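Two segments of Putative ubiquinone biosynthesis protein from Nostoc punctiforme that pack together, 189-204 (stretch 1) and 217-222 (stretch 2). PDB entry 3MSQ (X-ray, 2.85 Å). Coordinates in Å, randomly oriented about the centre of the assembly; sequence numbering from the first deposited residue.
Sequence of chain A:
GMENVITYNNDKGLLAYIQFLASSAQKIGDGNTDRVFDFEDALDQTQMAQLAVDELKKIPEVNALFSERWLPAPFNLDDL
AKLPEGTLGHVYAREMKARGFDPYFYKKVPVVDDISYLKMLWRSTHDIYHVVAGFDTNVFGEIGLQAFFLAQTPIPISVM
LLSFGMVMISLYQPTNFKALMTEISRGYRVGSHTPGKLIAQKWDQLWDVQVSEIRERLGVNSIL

Stretch 1, residues 189-204: RVGSHTPGKLIAQKWD
Stretch 2, residues 217-222: RLGVNS

Leu218 organises this contact. It gives up 128 Å² to the other stretch, by far the largest share of the 463 Å² buried in total, and Val220 (54 Å²) and His193 (50 Å²) follow.

The register runs antiparallel: CA to CA, Gly196 lies 4.0 Å from Leu218, Thr194 4.7 Å from Val220, and His193 5.4 Å from Ser222. Stretch 1 enters as a helix at Arg189 and has left it by His193 (phi/psi -104/19); Thr194 is extended at -116/101, Pro195 turns back to -67/-37, and Gly196 is at -71/107. Stretch 2 begins in the last part of a helix, which Gly219 leaves with positive phi (71/52), a conformation that favours glycine; Val220 then returns to -54/-36.

One hydrogen bond joins the backbones, from Gly196 N to Leu218 O at 3.0 Å, with an N-H...O angle of 147°. The chains can come this close because Gly196 lacks a side chain: an ideal CB there would lie 2.6 Å from Leu218 CA, a clash. Gly219 is also confined, its ideal CB falling 3.4 Å from Pro195 CD. Beside the bond, Thr194 CA approaches Gly219 O at 3.6 Å in a nearly linear CA-H...O contact (171° at H).

The Leu218 side chain (chi1 m, chi2 t) sits in a buried, largely apolar pocket. Its CD1 is 4.0 Å from Leu198 CD2 and 4.4 Å from Trp203 CH2, meeting the indole obliquely, while its CD2 lies 3.4 Å from Gln201 CD. Leu198 (m, t) follows Lys197 and opens a type I turn ending at Gln201. The CA-to-CB bond of Gln201 points toward stretch 2, and its m, m side chain folds back so that NE2 donates to Lys197 O at 2.8 Å, N-H...O angle 168°. This gives the amide nitrogen one hydrogen bond and holds the carboxamide group itself against the Leu218 CD2 methyl.

At the other end, Val220 (chi1 t) has a CA-to-CB bond pointing away overall, yet its CG1 reaches 3.7 Å from CG1 of Val190, also t. Thr194 (chi1 m) uses OG1 to donate to Val190 O at 2.7 Å, and its CG2 lies 4.0 Å from Val220 CG2, so the buried residue combines a satisfied hydroxyl with an apolar methyl.

The closest approaches of His193 are made by its carbonyl: His193 O is 3.2 Å from Ser222 C and 3.2 Å from Gly219 O. The latter pair consists of two acceptors and forms no hydrogen bond. The imidazole (chi1 m, chi2 132°) leads away from stretch 2.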

# COMPACT_ATOMS: atom_id res chain seq x y z
N ARG A 189 14.22 27.79 1.28
CA ARG A 189 14.84 29.06 0.92
C ARG A 189 15.90 29.47 1.94
O ARG A 189 17.04 29.72 1.54
CB ARG A 189 13.74 30.11 0.80
CG ARG A 189 14.09 31.36 0.01
CD ARG A 189 12.87 32.29 -0.13
NE ARG A 189 12.02 32.37 1.07
CZ ARG A 189 12.34 33.02 2.20
NH1 ARG A 189 13.51 33.65 2.32
NH2 ARG A 189 11.49 33.03 3.23
N VAL A 190 15.55 29.47 3.25
CA VAL A 190 16.42 29.84 4.37
C VAL A 190 17.58 28.86 4.52
O VAL A 190 18.72 29.29 4.74
CB VAL A 190 15.65 30.06 5.70
CG1 VAL A 190 16.60 30.42 6.85
CG2 VAL A 190 14.58 31.13 5.55
N GLY A 191 17.28 27.58 4.42
CA GLY A 191 18.25 26.49 4.50
C GLY A 191 19.27 26.55 3.38
O GLY A 191 20.46 26.35 3.62
N SER A 192 18.83 26.90 2.15
CA SER A 192 19.67 27.05 0.95
C SER A 192 20.62 28.23 1.09
O SER A 192 21.66 28.24 0.44
CB SER A 192 18.80 27.30 -0.28
OG SER A 192 18.06 26.13 -0.58
N HIS A 193 20.25 29.23 1.91
CA HIS A 193 21.05 30.42 2.16
C HIS A 193 21.78 30.41 3.52
O HIS A 193 22.23 31.45 3.99
CB HIS A 193 20.21 31.69 1.91
CG HIS A 193 19.66 31.77 0.52
ND1 HIS A 193 18.33 32.08 0.29
CD2 HIS A 193 20.26 31.55 -0.68
CE1 HIS A 193 18.17 32.06 -1.03
NE2 HIS A 193 19.31 31.73 -1.65
N THR A 194 21.92 29.21 4.12
CA THR A 194 22.63 29.00 5.37
C THR A 194 23.86 28.10 5.08
O THR A 194 23.71 26.88 4.89
CB THR A 194 21.67 28.54 6.50
OG1 THR A 194 20.60 29.46 6.65
CG2 THR A 194 22.37 28.40 7.85
N PRO A 195 25.08 28.71 4.98
CA PRO A 195 26.28 27.91 4.70
C PRO A 195 26.67 26.96 5.83
O PRO A 195 27.10 25.83 5.57
CB PRO A 195 27.36 28.96 4.46
CG PRO A 195 26.89 30.17 5.17
CD PRO A 195 25.40 30.15 5.12
N GLY A 196 26.49 27.42 7.08
CA GLY A 196 26.79 26.65 8.27
C GLY A 196 25.78 25.55 8.45
O GLY A 196 24.61 25.81 8.77
N LYS A 197 26.22 24.31 8.21
CA LYS A 197 25.38 23.12 8.29
C LYS A 197 25.00 22.81 9.73
O LYS A 197 25.86 22.84 10.60
CB LYS A 197 26.08 21.91 7.63
CG LYS A 197 26.67 22.16 6.23
CD LYS A 197 25.62 22.19 5.14
CE LYS A 197 26.15 22.74 3.85
NZ LYS A 197 25.06 22.92 2.85
N LEU A 198 23.71 22.50 9.97
CA LEU A 198 23.20 22.13 11.29
C LEU A 198 23.91 20.87 11.79
O LEU A 198 24.46 20.88 12.88
CB LEU A 198 21.68 21.83 11.22
CG LEU A 198 20.71 22.99 11.00
CD1 LEU A 198 19.29 22.45 10.83
CD2 LEU A 198 20.79 24.03 12.14
N ILE A 199 23.90 19.80 10.95
CA ILE A 199 24.49 18.48 11.19
C ILE A 199 25.99 18.51 11.59
O ILE A 199 26.42 17.63 12.34
CB ILE A 199 24.16 17.50 10.02
CG1 ILE A 199 24.28 16.02 10.40
CG2 ILE A 199 24.92 17.80 8.73
CD1 ILE A 199 23.04 15.41 11.05
N ALA A 200 26.75 19.55 11.13
CA ALA A 200 28.19 19.75 11.39
C ALA A 200 28.54 20.31 12.77
O ALA A 200 29.72 20.28 13.14
CB ALA A 200 28.81 20.62 10.30
N GLN A 201 27.54 20.81 13.52
CA GLN A 201 27.72 21.44 14.84
C GLN A 201 27.81 20.50 16.02
O GLN A 201 27.00 19.57 16.14
CB GLN A 201 26.63 22.50 15.12
CG GLN A 201 26.40 23.53 14.02
CD GLN A 201 27.68 24.13 13.50
OE1 GLN A 201 28.45 24.75 14.23
NE2 GLN A 201 27.91 23.97 12.21
N LYS A 202 28.79 20.78 16.92
CA LYS A 202 28.99 20.07 18.18
C LYS A 202 28.13 20.79 19.23
O LYS A 202 28.65 21.51 20.09
CB LYS A 202 30.46 20.03 18.58
CG LYS A 202 31.26 18.96 17.86
CD LYS A 202 32.69 18.88 18.35
CE LYS A 202 33.48 17.79 17.67
NZ LYS A 202 34.94 18.06 17.71
N TRP A 203 26.80 20.63 19.12
CA TRP A 203 25.77 21.26 19.95
C TRP A 203 26.02 21.38 21.46
O TRP A 203 25.70 22.41 22.04
CB TRP A 203 24.37 20.67 19.67
CG TRP A 203 23.94 20.78 18.23
CD1 TRP A 203 23.88 19.77 17.31
CD2 TRP A 203 23.58 21.98 17.54
NE1 TRP A 203 23.48 20.27 16.09
CE2 TRP A 203 23.28 21.62 16.21
CE3 TRP A 203 23.49 23.33 17.92
CZ2 TRP A 203 22.88 22.57 15.25
CZ3 TRP A 203 23.09 24.26 16.98
CH2 TRP A 203 22.78 23.88 15.66
N ASP A 204 26.60 20.33 22.08
CA ASP A 204 26.89 20.31 23.52
C ASP A 204 27.85 21.42 23.98
O ASP A 204 27.86 21.76 25.16
CB ASP A 204 27.29 18.91 24.02
CG ASP A 204 28.57 18.30 23.47
OD1 ASP A 204 29.33 19.01 22.80
OD2 ASP A 204 28.82 17.12 23.77
N ARG A 217 26.71 32.89 13.45
CA ARG A 217 27.85 32.01 13.17
C ARG A 217 27.55 31.11 11.97
O ARG A 217 28.37 31.04 11.05
CB ARG A 217 28.18 31.14 14.39
CG ARG A 217 28.94 31.87 15.47
CD ARG A 217 29.34 30.93 16.59
NE ARG A 217 29.75 31.68 17.77
CZ ARG A 217 30.02 31.12 18.95
NH1 ARG A 217 29.93 29.81 19.11
NH2 ARG A 217 30.39 31.88 19.98
N LEU A 218 26.34 30.47 11.96
CA LEU A 218 25.89 29.60 10.87
C LEU A 218 25.55 30.39 9.60
O LEU A 218 25.54 29.83 8.51
CB LEU A 218 24.69 28.71 11.28
CG LEU A 218 24.82 27.77 12.49
CD1 LEU A 218 23.73 26.72 12.47
CD2 LEU A 218 26.15 27.06 12.52
N GLY A 219 25.30 31.69 9.77
CA GLY A 219 24.96 32.59 8.68
C GLY A 219 23.58 32.31 8.13
O GLY A 219 23.41 32.15 6.92
N VAL A 220 22.58 32.27 9.02
CA VAL A 220 21.19 32.00 8.67
C VAL A 220 20.63 32.96 7.57
O VAL A 220 19.93 32.51 6.65
CB VAL A 220 20.31 31.80 9.94
CG1 VAL A 220 18.85 31.62 9.59
CG2 VAL A 220 20.80 30.60 10.74
N ASN A 221 21.05 34.23 7.61
CA ASN A 221 20.70 35.26 6.61
C ASN A 221 21.34 34.98 5.22
O ASN A 221 20.59 34.70 4.27
CB ASN A 221 21.08 36.67 7.12
N SER A 222 22.71 35.03 5.12
CA SER A 222 23.61 34.81 3.97
C SER A 222 23.01 34.23 2.68
O SER A 222 23.71 34.09 1.66
CB SER A 222 24.83 34.01 4.41